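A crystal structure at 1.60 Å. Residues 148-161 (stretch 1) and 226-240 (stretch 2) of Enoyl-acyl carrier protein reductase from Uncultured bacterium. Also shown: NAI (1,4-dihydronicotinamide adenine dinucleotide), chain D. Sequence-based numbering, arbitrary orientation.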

# COMPACT_ATOMS: atom_id res chain seq x y z
N MET A 148 -22.35 -7.32 -15.24
CA MET A 148 -22.69 -6.07 -14.56
C MET A 148 -22.18 -4.80 -15.25
O MET A 148 -22.56 -3.70 -14.86
CB MET A 148 -22.12 -6.09 -13.13
CG MET A 148 -22.43 -7.33 -12.33
SD MET A 148 -21.68 -7.09 -10.70
CE MET A 148 -21.66 -8.76 -10.08
N ILE A 149 -21.30 -4.94 -16.23
CA ILE A 149 -20.72 -3.78 -16.91
C ILE A 149 -21.24 -3.73 -18.35
O ILE A 149 -20.87 -4.56 -19.19
CB ILE A 149 -19.17 -3.82 -16.88
CG1 ILE A 149 -18.66 -4.10 -15.46
CG2 ILE A 149 -18.58 -2.51 -17.41
CD1 ILE A 149 -17.16 -4.25 -15.39
N PRO A 150 -22.13 -2.76 -18.65
CA PRO A 150 -22.74 -2.80 -19.99
C PRO A 150 -21.76 -2.36 -21.08
O PRO A 150 -20.76 -1.68 -20.79
CB PRO A 150 -23.91 -1.81 -19.88
CG PRO A 150 -23.51 -0.86 -18.74
CD PRO A 150 -22.65 -1.67 -17.81
N ASP A 151 -22.03 -2.78 -22.33
CA ASP A 151 -21.32 -2.22 -23.47
C ASP A 151 -21.35 -0.71 -23.39
O ASP A 151 -22.40 -0.12 -23.11
CB ASP A 151 -21.96 -2.64 -24.81
CG ASP A 151 -21.83 -4.12 -25.10
OD1 ASP A 151 -21.05 -4.79 -24.41
OD2 ASP A 151 -22.49 -4.61 -26.06
N GLY A 152 -20.23 -0.08 -23.71
CA GLY A 152 -20.19 1.37 -23.74
C GLY A 152 -19.70 1.97 -22.43
O GLY A 152 -19.38 3.14 -22.38
N ALA A 153 -19.68 1.18 -21.37
CA ALA A 153 -19.21 1.72 -20.09
C ALA A 153 -17.69 1.85 -20.01
O ALA A 153 -16.94 1.19 -20.73
CB ALA A 153 -19.70 0.88 -18.97
N ASN A 154 -17.27 2.74 -19.12
CA ASN A 154 -15.88 2.81 -18.69
C ASN A 154 -15.72 1.97 -17.45
O ASN A 154 -16.65 1.88 -16.66
CB ASN A 154 -15.47 4.26 -18.41
CG ASN A 154 -15.57 5.15 -19.63
OD1 ASN A 154 -15.38 4.70 -20.75
ND2 ASN A 154 -15.85 6.44 -19.41
N ALA A 155 -14.57 1.32 -17.30
CA ALA A 155 -14.31 0.52 -16.13
C ALA A 155 -12.95 0.94 -15.51
O ALA A 155 -11.95 1.15 -16.20
CB ALA A 155 -14.32 -0.97 -16.46
N PHE A 156 -12.95 1.00 -14.19
CA PHE A 156 -11.80 1.42 -13.38
C PHE A 156 -11.55 0.30 -12.38
O PHE A 156 -12.33 0.10 -11.44
CB PHE A 156 -12.16 2.76 -12.68
CG PHE A 156 -11.00 3.47 -12.00
CD1 PHE A 156 -10.97 4.86 -11.96
CD2 PHE A 156 -9.91 2.78 -11.50
CE1 PHE A 156 -9.90 5.55 -11.34
CE2 PHE A 156 -8.85 3.46 -10.88
CZ PHE A 156 -8.85 4.83 -10.83
N PHE A 157 -10.47 -0.45 -12.60
CA PHE A 157 -10.11 -1.55 -11.70
C PHE A 157 -9.02 -1.04 -10.77
O PHE A 157 -7.93 -0.72 -11.24
CB PHE A 157 -9.60 -2.78 -12.48
CG PHE A 157 -10.64 -3.45 -13.33
CD1 PHE A 157 -11.44 -4.46 -12.81
CD2 PHE A 157 -10.79 -3.09 -14.64
CE1 PHE A 157 -12.38 -5.11 -13.60
CE2 PHE A 157 -11.71 -3.72 -15.45
CZ PHE A 157 -12.54 -4.73 -14.93
N ALA A 158 -9.31 -0.94 -9.47
CA ALA A 158 -8.33 -0.39 -8.52
C ALA A 158 -7.74 -1.50 -7.62
O ALA A 158 -8.40 -2.02 -6.71
CB ALA A 158 -8.98 0.71 -7.67
N HIS A 159 -6.50 -1.87 -7.90
CA HIS A 159 -5.79 -2.91 -7.15
C HIS A 159 -5.23 -2.32 -5.87
O HIS A 159 -4.67 -1.23 -5.91
CB HIS A 159 -4.69 -3.48 -8.03
CG HIS A 159 -3.80 -4.49 -7.38
ND1 HIS A 159 -2.72 -4.12 -6.59
CD2 HIS A 159 -3.75 -5.84 -7.47
CE1 HIS A 159 -2.09 -5.20 -6.18
NE2 HIS A 159 -2.69 -6.26 -6.71
N THR A 160 -5.36 -3.03 -4.75
CA THR A 160 -4.84 -2.52 -3.48
C THR A 160 -4.04 -3.57 -2.74
O THR A 160 -3.52 -3.30 -1.66
CB THR A 160 -5.97 -2.06 -2.51
OG1 THR A 160 -6.71 -3.21 -2.09
CG2 THR A 160 -6.90 -1.03 -3.15
N MET A 161 -3.96 -4.79 -3.28
CA MET A 161 -3.48 -5.92 -2.50
C MET A 161 -2.00 -5.85 -2.20
O MET A 161 -1.19 -5.65 -3.10
CB MET A 161 -3.77 -7.24 -3.22
CG MET A 161 -5.23 -7.46 -3.49
SD MET A 161 -5.55 -9.00 -4.36
CE MET A 161 -7.35 -9.08 -4.30
N ARG A 226 -14.19 -6.25 -24.72
CA ARG A 226 -15.56 -5.97 -25.11
C ARG A 226 -15.88 -4.48 -24.91
O ARG A 226 -16.53 -3.84 -25.76
CB ARG A 226 -16.55 -6.87 -24.34
CG ARG A 226 -18.01 -6.40 -24.39
CD ARG A 226 -18.95 -7.33 -23.64
NE ARG A 226 -18.73 -7.35 -22.19
CZ ARG A 226 -19.24 -6.45 -21.36
NH1 ARG A 226 -19.98 -5.46 -21.84
NH2 ARG A 226 -19.00 -6.52 -20.05
N LEU A 227 -15.37 -3.91 -23.82
CA LEU A 227 -15.59 -2.49 -23.56
C LEU A 227 -14.84 -1.59 -24.54
O LEU A 227 -15.36 -0.58 -25.00
CB LEU A 227 -15.16 -2.14 -22.12
CG LEU A 227 -15.97 -2.80 -20.99
CD1 LEU A 227 -15.47 -2.29 -19.63
CD2 LEU A 227 -17.47 -2.58 -21.12
N GLU A 228 -13.60 -1.95 -24.84
CA GLU A 228 -12.77 -1.17 -25.72
C GLU A 228 -13.37 -1.18 -27.13
O GLU A 228 -13.35 -0.17 -27.83
CB GLU A 228 -11.34 -1.69 -25.67
CG GLU A 228 -10.58 -1.05 -24.52
CD GLU A 228 -9.14 -1.51 -24.37
OE1 GLU A 228 -8.70 -2.34 -25.19
OE2 GLU A 228 -8.47 -1.03 -23.43
N LYS A 229 -13.95 -2.32 -27.50
CA LYS A 229 -14.60 -2.44 -28.80
C LYS A 229 -15.98 -1.77 -28.85
O LYS A 229 -16.51 -1.53 -29.93
CB LYS A 229 -14.71 -3.92 -29.19
CG LYS A 229 -13.43 -4.45 -29.84
CD LYS A 229 -13.41 -5.96 -29.94
CE LYS A 229 -12.14 -6.45 -30.63
NZ LYS A 229 -12.00 -5.89 -32.01
N SER A 230 -16.58 -1.48 -27.69
CA SER A 230 -17.90 -0.84 -27.71
C SER A 230 -17.88 0.63 -27.27
O SER A 230 -18.88 1.13 -26.75
CB SER A 230 -18.90 -1.62 -26.86
OG SER A 230 -18.45 -1.79 -25.52
N GLY A 231 -16.76 1.31 -27.45
CA GLY A 231 -16.65 2.72 -27.15
C GLY A 231 -16.35 3.04 -25.69
O GLY A 231 -16.52 4.18 -25.24
N GLY A 232 -15.92 2.04 -24.94
CA GLY A 232 -15.56 2.27 -23.54
C GLY A 232 -14.08 2.47 -23.33
O GLY A 232 -13.28 2.25 -24.23
N GLN A 233 -13.73 2.93 -22.12
CA GLN A 233 -12.34 3.05 -21.66
C GLN A 233 -12.11 2.17 -20.44
O GLN A 233 -12.99 2.05 -19.59
CB GLN A 233 -12.01 4.50 -21.30
CG GLN A 233 -12.09 5.47 -22.47
CD GLN A 233 -10.94 5.32 -23.43
OE1 GLN A 233 -9.79 5.13 -23.02
NE2 GLN A 233 -11.22 5.43 -24.73
N VAL A 234 -10.94 1.56 -20.36
CA VAL A 234 -10.60 0.73 -19.21
C VAL A 234 -9.28 1.19 -18.59
O VAL A 234 -8.30 1.45 -19.30
CB VAL A 234 -10.50 -0.76 -19.61
CG1 VAL A 234 -10.03 -1.63 -18.42
CG2 VAL A 234 -11.83 -1.23 -20.13
N ARG A 235 -9.27 1.28 -17.27
CA ARG A 235 -8.10 1.70 -16.53
C ARG A 235 -7.81 0.73 -15.38
O ARG A 235 -8.74 0.16 -14.78
CB ARG A 235 -8.31 3.10 -15.96
CG ARG A 235 -8.63 4.17 -16.98
CD ARG A 235 -7.47 4.41 -17.93
NE ARG A 235 -7.75 5.54 -18.82
CZ ARG A 235 -8.23 5.40 -20.05
NH1 ARG A 235 -8.45 4.19 -20.53
NH2 ARG A 235 -8.48 6.47 -20.79
N TYR A 236 -6.53 0.54 -15.08
CA TYR A 236 -6.08 -0.21 -13.90
C TYR A 236 -5.19 0.69 -13.07
O TYR A 236 -4.35 1.40 -13.64
CB TYR A 236 -5.30 -1.47 -14.28
CG TYR A 236 -6.10 -2.40 -15.15
CD1 TYR A 236 -6.15 -2.20 -16.53
CD2 TYR A 236 -6.82 -3.46 -14.61
CE1 TYR A 236 -6.90 -3.04 -17.34
CE2 TYR A 236 -7.56 -4.30 -15.43
CZ TYR A 236 -7.60 -4.08 -16.78
OH TYR A 236 -8.33 -4.91 -17.60
N SER A 237 -5.39 0.71 -11.76
CA SER A 237 -4.49 1.45 -10.88
C SER A 237 -4.00 0.49 -9.81
O SER A 237 -4.66 -0.52 -9.52
CB SER A 237 -5.21 2.65 -10.25
OG SER A 237 -6.22 2.20 -9.34
N ALA A 238 -2.83 0.78 -9.24
CA ALA A 238 -2.33 0.04 -8.10
C ALA A 238 -1.63 1.03 -7.19
O ALA A 238 -1.13 2.06 -7.64
CB ALA A 238 -1.35 -1.08 -8.52
N TYR A 239 -1.59 0.71 -5.90
CA TYR A 239 -0.87 1.52 -4.93
C TYR A 239 0.53 0.95 -4.78
O TYR A 239 0.69 -0.19 -4.36
CB TYR A 239 -1.59 1.54 -3.58
CG TYR A 239 -2.87 2.34 -3.56
CD1 TYR A 239 -2.85 3.71 -3.26
CD2 TYR A 239 -4.10 1.73 -3.84
CE1 TYR A 239 -4.02 4.44 -3.25
CE2 TYR A 239 -5.27 2.47 -3.83
CZ TYR A 239 -5.22 3.81 -3.53
OH TYR A 239 -6.38 4.55 -3.52
N GLY A 240 1.53 1.74 -5.16
CA GLY A 240 2.89 1.27 -5.03
C GLY A 240 3.55 1.96 -3.87
O GLY A 240 3.07 3.00 -3.41
PA NAI D . -4.71 -1.86 4.26
O1A NAI D . -5.94 -1.03 4.48
O2A NAI D . -4.39 -2.90 5.32
O5B NAI D . -4.83 -2.51 2.82
C5B NAI D . -4.24 -3.77 2.56
C4B NAI D . -4.97 -4.26 1.28
O4B NAI D . -4.25 -5.58 0.88
C3B NAI D . -6.21 -4.54 1.48
O3B NAI D . -7.07 -4.12 0.34
C2B NAI D . -6.25 -6.18 1.66
O2B NAI D . -7.63 -6.66 1.44
C1B NAI D . -5.39 -6.60 0.80
N9A NAI D . -4.74 -7.84 1.24
C8A NAI D . -3.90 -8.17 2.24
N7A NAI D . -3.64 -9.47 2.15
C5A NAI D . -4.31 -9.96 1.09
C6A NAI D . -4.34 -11.26 0.62
N6A NAI D . -3.72 -12.49 1.05
N1A NAI D . -5.09 -11.53 -0.47
C2A NAI D . -5.80 -10.53 -1.07
N3A NAI D . -5.77 -9.23 -0.60
C4A NAI D . -5.00 -8.96 0.50
O3 NAI D . -3.35 -0.91 4.18
PN NAI D . -2.86 0.07 2.99
O1N NAI D . -3.91 1.09 2.68
O2N NAI D . -1.57 0.66 3.54
O5D NAI D . -2.57 -0.85 1.72
C5D NAI D . -3.20 -0.60 0.47
C4D NAI D . -2.08 -0.46 -0.60
O4D NAI D . -1.42 0.66 -0.37
C3D NAI D . -1.05 -1.58 -0.45
O3D NAI D . -0.75 -2.17 -1.67
C2D NAI D . 0.17 -0.79 0.07
O2D NAI D . 1.39 -1.58 -0.19
C1D NAI D . 0.11 0.35 -0.57
N1N NAI D . 0.90 1.41 0.04
C2N NAI D . 0.90 1.63 1.41
C3N NAI D . 1.72 2.62 1.96
C7N NAI D . 1.71 2.91 3.46
O7N NAI D . 2.63 3.54 3.98
N7N NAI D . 0.62 2.44 4.24
C4N NAI D . 2.52 3.42 1.16
C5N NAI D . 2.47 3.23 -0.23
C6N NAI D . 1.67 2.23 -0.77
O HOH W 1 -17.53 -0.07 -23.20
O HOH W 2 -16.21 5.90 -23.12
O HOH W 3 -5.37 1.31 -6.95
O HOH W 4 -1.79 -1.96 -4.84

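The one salt bridge of this contact joins R226 to D151. R226 NH1 donates to D151 OD1 at 2.9 Å. The same guanidinium also grips the backbone: NH1 and NH2 of R226 both donate to I149 O, at 2.9 and 2.8 Å. Both oxygens lie near the guanidinium plane, at its edge, where the N-H groups point. The R226 CA-to-CB bond runs sideways, and the long side chain then brings its charged end to the loop.

Beside it, G152 N donates to S230 OG at 3.1 Å. S230 OG in turn donates to R226 O at 2.8 Å, so this hydroxyl links the loop to the helix backbone at R226. P150 to A153 form a type II turn, closed by A153 N to P150 O at 3.1 Å. G152 has a phi of 94°. A side chain there would be jammed against the preceding carbonyl oxygen, which calls for glycine. Water 1 extends the link by donating to A153 O at 2.8 Å and to L227 O at 2.9 Å.

Nearer the strands, Q233 N donates to N154 OD1 at 2.8 Å. Here a side chain takes a place beside the start of the ladder. Water 2 donates to the same N154 OD1 at 2.8 Å and to G231 O at 2.7 Å. G232 meets A153 closely, with G232 CA 3.3 Å from A153 O in a CA-H...O contact. An ideal CB on G232 would lie 2.2 Å from A153 O, a clash.

Strands 155-159 and 234-240 run parallel, with 17° between their directions. Their hydrogen bonds alternate in donor. A155 N donates to Q233 O at 2.9 Å, and R235 N to A155 O at 2.9 Å. F157 N donates to R235 O at 2.8 Å with an N-H...O angle of 175°, nearly straight. S237 N then donates to F157 O at 3.0 Å, and H159 N to S237 O at 2.8 Å. Y239 N lies 3.6 Å from H159 O, while A238 CA makes a CA-H...O contact with H159 O at 3.4 Å. Water 4 accepts from Y239 N at 2.9 Å.

The side chains pack on the two faces of the sheet. A155, F157, V234 and Y236 share one face. A155 CB meets L227 CD1 at 3.6 Å, and I149 CG2 reaches L227 CD1 at 3.8 Å, so one methyl of L227 touches both the loop residue I149 and the first strand residue A155. F157 CE2 lies 4.0 Å from V234 CG1. The rings of F157 and Y236 are near parallel, at 11°, but slid apart. Their centroids are 5.2 Å apart and the rings barely overlap, although F157 CD2 and Y236 CE2 approach to 3.5 Å. On the other face, S237 OG sits at the edge of the F156 ring, 3.3 Å from F156 CE2. S237 OG also lies 3.6 Å from A158 CB.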